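Long-range contact in capsular polysaccharide biosynthesis protein (Burkholderia pseudomallei, PDB 4BQN), which binds coenzyme A and is probably an acetyltransferase in the biosynthesis of capsular polysaccharide: residues L234-M239 and V262-K267. The protein carries 1 engineered substitution. Residues are numbered along the deposited sequence; the frame is centred on the assembly and turned at random. Where two conformers were deposited one is given.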
ATOM      1  N   LEU A 234       0.768  -6.361  -8.209  1.00 11.31           N
ATOM      2  CA  LEU A 234       0.307  -6.449  -6.822  1.00 11.30           C
ATOM      3  C   LEU A 234      -1.166  -6.837  -6.745  1.00 10.37           C
ATOM      4  O   LEU A 234      -1.926  -6.273  -5.960  1.00 12.45           O
ATOM      5  CB  LEU A 234       0.586  -5.134  -6.089  1.00 11.18           C
ATOM      6  CG  LEU A 234       2.073  -4.789  -6.010  1.00 12.85           C
ATOM      7  CD1 LEU A 234       2.239  -3.412  -5.409  1.00 14.56           C
ATOM      8  CD2 LEU A 234       2.854  -5.799  -5.188  1.00 18.42           C
ATOM      9  N   ASP A 235      -1.556  -7.816  -7.554  1.00 12.58           N
ATOM     10  CA  ASP A 235      -2.959  -8.215  -7.667  1.00 13.02           C
ATOM     11  C   ASP A 235      -3.333  -9.460  -6.854  1.00 12.74           C
ATOM     12  O   ASP A 235      -4.433  -9.991  -7.020  1.00 14.76           O
ATOM     13  CB  ASP A 235      -3.333  -8.437  -9.140  1.00 13.08           C
ATOM     14  CG  ASP A 235      -2.678  -9.667  -9.732  1.00 15.00           C
ATOM     15  OD1 ASP A 235      -1.597 -10.075  -9.265  1.00 15.04           O
ATOM     16  OD2 ASP A 235      -3.245 -10.226 -10.692  1.00 20.86           O
ATOM     17  N   VAL A 236      -2.439  -9.912  -5.972  1.00 12.27           N
ATOM     18  CA  VAL A 236      -2.675 -11.124  -5.180  1.00 11.66           C
ATOM     19  C   VAL A 236      -4.001 -11.084  -4.397  1.00 12.11           C
ATOM     20  O   VAL A 236      -4.766 -12.070  -4.391  1.00 12.80           O
ATOM     21  CB  VAL A 236      -1.481 -11.424  -4.217  1.00 13.01           C
ATOM     22  CG1 VAL A 236      -1.116 -10.246  -3.315  1.00 14.00           C
ATOM     23  CG2 VAL A 236      -1.755 -12.663  -3.368  1.00 15.23           C
ATOM     24  N   THR A 237      -4.277  -9.946  -3.770  1.00 11.38           N
ATOM     25  CA  THR A 237      -5.396  -9.808  -2.855  1.00 11.18           C
ATOM     26  C   THR A 237      -6.218  -8.584  -3.221  1.00 10.44           C
ATOM     27  O   THR A 237      -5.676  -7.503  -3.482  1.00 11.68           O
ATOM     28  CB  THR A 237      -4.884  -9.774  -1.409  1.00 11.94           C
ATOM     29  OG1 THR A 237      -4.402 -11.086  -1.091  1.00 13.48           O
ATOM     30  CG2 THR A 237      -5.952  -9.361  -0.409  1.00 13.15           C
ATOM     31  N   LYS A 238      -7.535  -8.754  -3.260  1.00 12.11           N
ATOM     32  CA  LYS A 238      -8.419  -7.686  -3.721  1.00 10.50           C
ATOM     33  C   LYS A 238      -9.529  -7.507  -2.707  1.00 10.22           C
ATOM     34  O   LYS A 238     -10.413  -8.367  -2.586  1.00 13.90           O
ATOM     35  CB  LYS A 238      -8.969  -7.998  -5.121  1.00 12.10           C
ATOM     36  CG  LYS A 238      -7.885  -8.201  -6.182  1.00 12.46           C
ATOM     37  CD  LYS A 238      -8.418  -8.527  -7.569  1.00 16.09           C
ATOM     38  CE  LYS A 238      -7.263  -8.681  -8.554  1.00 16.06           C
ATOM     39  NZ  LYS A 238      -7.691  -9.125  -9.912  1.00 26.29           N
ATOM     40  N   MET A 239      -9.441  -6.427  -1.938  1.00 10.54           N
ATOM     41  CA  MET A 239     -10.457  -6.123  -0.939  1.00 10.15           C
ATOM     42  C   MET A 239     -11.740  -5.659  -1.613  1.00 10.85           C
ATOM     43  O   MET A 239     -11.695  -4.980  -2.642  1.00 13.61           O
ATOM     44  CB  MET A 239      -9.962  -5.077   0.052  1.00 10.87           C
ATOM     45  CG  MET A 239      -8.843  -5.563   0.971  1.00 12.79           C
ATOM     46  SD  MET A 239      -9.423  -6.808   2.141  1.00 13.47           S
ATOM     47  CE  MET A 239      -8.435  -8.221   1.705  1.00 18.72           C
ATOM     48  N   VAL A 262      -8.332 -13.349  -1.997  1.00 14.97           N
ATOM     49  CA  VAL A 262      -7.282 -13.420  -0.997  1.00 14.05           C
ATOM     50  C   VAL A 262      -6.285 -14.490  -1.431  1.00 15.57           C
ATOM     51  O   VAL A 262      -6.661 -15.652  -1.657  1.00 18.72           O
ATOM     52  CB  VAL A 262      -7.850 -13.672   0.424  1.00 18.50           C
ATOM     53  CG1 VAL A 262      -8.372 -12.375   1.033  1.00 25.06           C
ATOM     54  CG2 VAL A 262      -8.938 -14.740   0.404  1.00 23.67           C
ATOM     55  N   LEU A 263      -5.020 -14.100  -1.567  1.00 15.53           N
ATOM     56  CA  LEU A 263      -3.966 -15.017  -2.041  1.00 15.44           C
ATOM     57  C   LEU A 263      -4.407 -15.743  -3.323  1.00 15.79           C
ATOM     58  O   LEU A 263      -4.269 -16.961  -3.446  1.00 20.74           O
ATOM     59  CB  LEU A 263      -3.545 -16.002  -0.935  1.00 21.76           C
ATOM     60  CG  LEU A 263      -3.160 -15.382   0.415  1.00 19.87           C
ATOM     61  CD1 LEU A 263      -2.900 -16.463   1.455  1.00 24.93           C
ATOM     62  CD2 LEU A 263      -1.975 -14.433   0.281  1.00 24.19           C
ATOM     63  N   TYR A 264      -4.959 -14.972  -4.258  1.00 15.54           N
ATOM     64  CA  TYR A 264      -5.404 -15.438  -5.580  1.00 17.10           C
ATOM     65  C   TYR A 264      -6.619 -16.364  -5.571  1.00 20.63           C
ATOM     66  O   TYR A 264      -6.964 -16.936  -6.605  1.00 26.96           O
ATOM     67  CB  TYR A 264      -4.255 -16.059  -6.394  1.00 16.89           C
ATOM     68  CG  TYR A 264      -3.252 -15.029  -6.872  1.00 16.56           C
ATOM     69  CD1 TYR A 264      -3.585 -14.114  -7.881  1.00 19.23           C
ATOM     70  CD2 TYR A 264      -1.987 -14.950  -6.300  1.00 20.01           C
ATOM     71  CE1 TYR A 264      -2.682 -13.158  -8.311  1.00 17.01           C
ATOM     72  CE2 TYR A 264      -1.063 -14.008  -6.734  1.00 18.76           C
ATOM     73  CZ  TYR A 264      -1.412 -13.114  -7.734  1.00 18.72           C
ATOM     74  OH  TYR A 264      -0.491 -12.173  -8.148  1.00 19.99           O
ATOM     75  N   LYS A 265      -7.264 -16.501  -4.415  1.00 20.47           N
ATOM     76  CA  LYS A 265      -8.480 -17.307  -4.294  0.60 22.09           C
ATOM     77  C   LYS A 265      -9.691 -16.420  -4.021  1.00 20.29           C
ATOM     78  O   LYS A 265      -9.611 -15.474  -3.248  1.00 21.05           O
ATOM     79  CB  LYS A 265      -8.343 -18.335  -3.165  0.60 25.77           C
ATOM     80  CG  LYS A 265      -7.105 -19.223  -3.236  0.60 29.48           C
ATOM     81  CD  LYS A 265      -7.054 -20.041  -4.519  0.60 38.23           C
ATOM     82  CE  LYS A 265      -5.783 -20.873  -4.589  0.60 55.08           C
ATOM     83  NZ  LYS A 265      -5.533 -21.417  -5.952  0.60 69.52           N
ATOM     84  N   LYS A 266     -10.814 -16.736  -4.651  1.00 19.52           N
ATOM     85  CA  LYS A 266     -12.036 -15.985  -4.408  0.60 19.41           C
ATOM     86  C   LYS A 266     -12.731 -16.483  -3.145  1.00 18.05           C
ATOM     87  O   LYS A 266     -12.763 -17.686  -2.860  1.00 22.34           O
ATOM     88  CB  LYS A 266     -12.981 -16.048  -5.614  0.60 23.44           C
ATOM     89  CG  LYS A 266     -12.413 -15.465  -6.908  0.60 26.08           C
ATOM     90  CD  LYS A 266     -12.076 -13.980  -6.788  0.60 31.35           C
ATOM     91  CE  LYS A 266     -11.833 -13.338  -8.149  0.60 31.00           C
ATOM     92  NZ  LYS A 266     -10.637 -13.875  -8.861  0.60 32.63           N
ATOM     93  N   LYS A 267     -13.276 -15.541  -2.387  1.00 17.94           N
ATOM     94  CA  LYS A 267     -14.024 -15.846  -1.167  1.00 18.03           C
ATOM     95  C   LYS A 267     -15.247 -14.934  -1.086  1.00 15.18           C
ATOM     96  O   LYS A 267     -15.125 -13.708  -1.184  1.00 17.59           O
ATOM     97  CB  LYS A 267     -13.118 -15.653   0.048  1.00 21.88           C
ATOM     98  CG  LYS A 267     -13.662 -16.174   1.368  1.00 28.97           C
ATOM     99  CD  LYS A 267     -12.574 -16.175   2.439  1.00 43.72           C
ATOM    100  CE  LYS A 267     -11.464 -17.186   2.144  1.00 40.62           C
ATOM    101  NZ  LYS A 267     -10.431 -17.272   3.218  1.00 39.49           N
TER
HETATM  102  O   HOH W   1       0.805  -9.887  -6.197  1.00 18.66           O
HETATM  103  O   HOH W   2      -9.130 -11.334  -9.948  1.00 33.54           O
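Tyr264 lays its ring across the backbone of Val236. Val236 CA sits over one ring face, 3.6 Å from the ring centroid, in a CH-pi contact. Beside it, Val236 CB touches Tyr264 CE2. At the far end of the ring, Tyr264 OH donates a hydrogen bond of 2.6 Å to Asp235 OD1. The phenol reaches this oxygen from above the carboxylate plane, and carboxylate and ring are turned 76° apart. Asp235 CG is wedged between its own backbone N and carbonyl carbon (chi1 70°), and this turn brings OD1 to the phenol. A water donates to Tyr264 OH and accepts from Val236 N, so it bridges the phenol and the loop backbone.

Two backbone N-H groups also grip the loop. Tyr264 N donates to Val236 O at 2.9 Å, in the plane of the carbonyl. Leu263 N points almost straight (172°) at Thr237 OG1, 3.1 Å away. Packing is tight here: Val236 CG2 lies 3.5 Å from Leu263 CA.

Both donors belong to a beta hairpin. Strands 260-262 and 265-267 are joined by a type I' turn from Val262 to Lys265, with Leu263 and Tyr264 at its two central positions. Both have positive phi, and their N-H groups are turned to the loop.

At the first residue of the turn, Val262 CG1 meets Met239 CE at 4.2 Å, and Tyr272 of helix 269-281 touches both side chains. Gln261 NE2 gives Val236 O a second hydrogen bond. Val236 also packs on His201 of strand 201-202, and its side chain is about 9 Å from the bound coenzyme A.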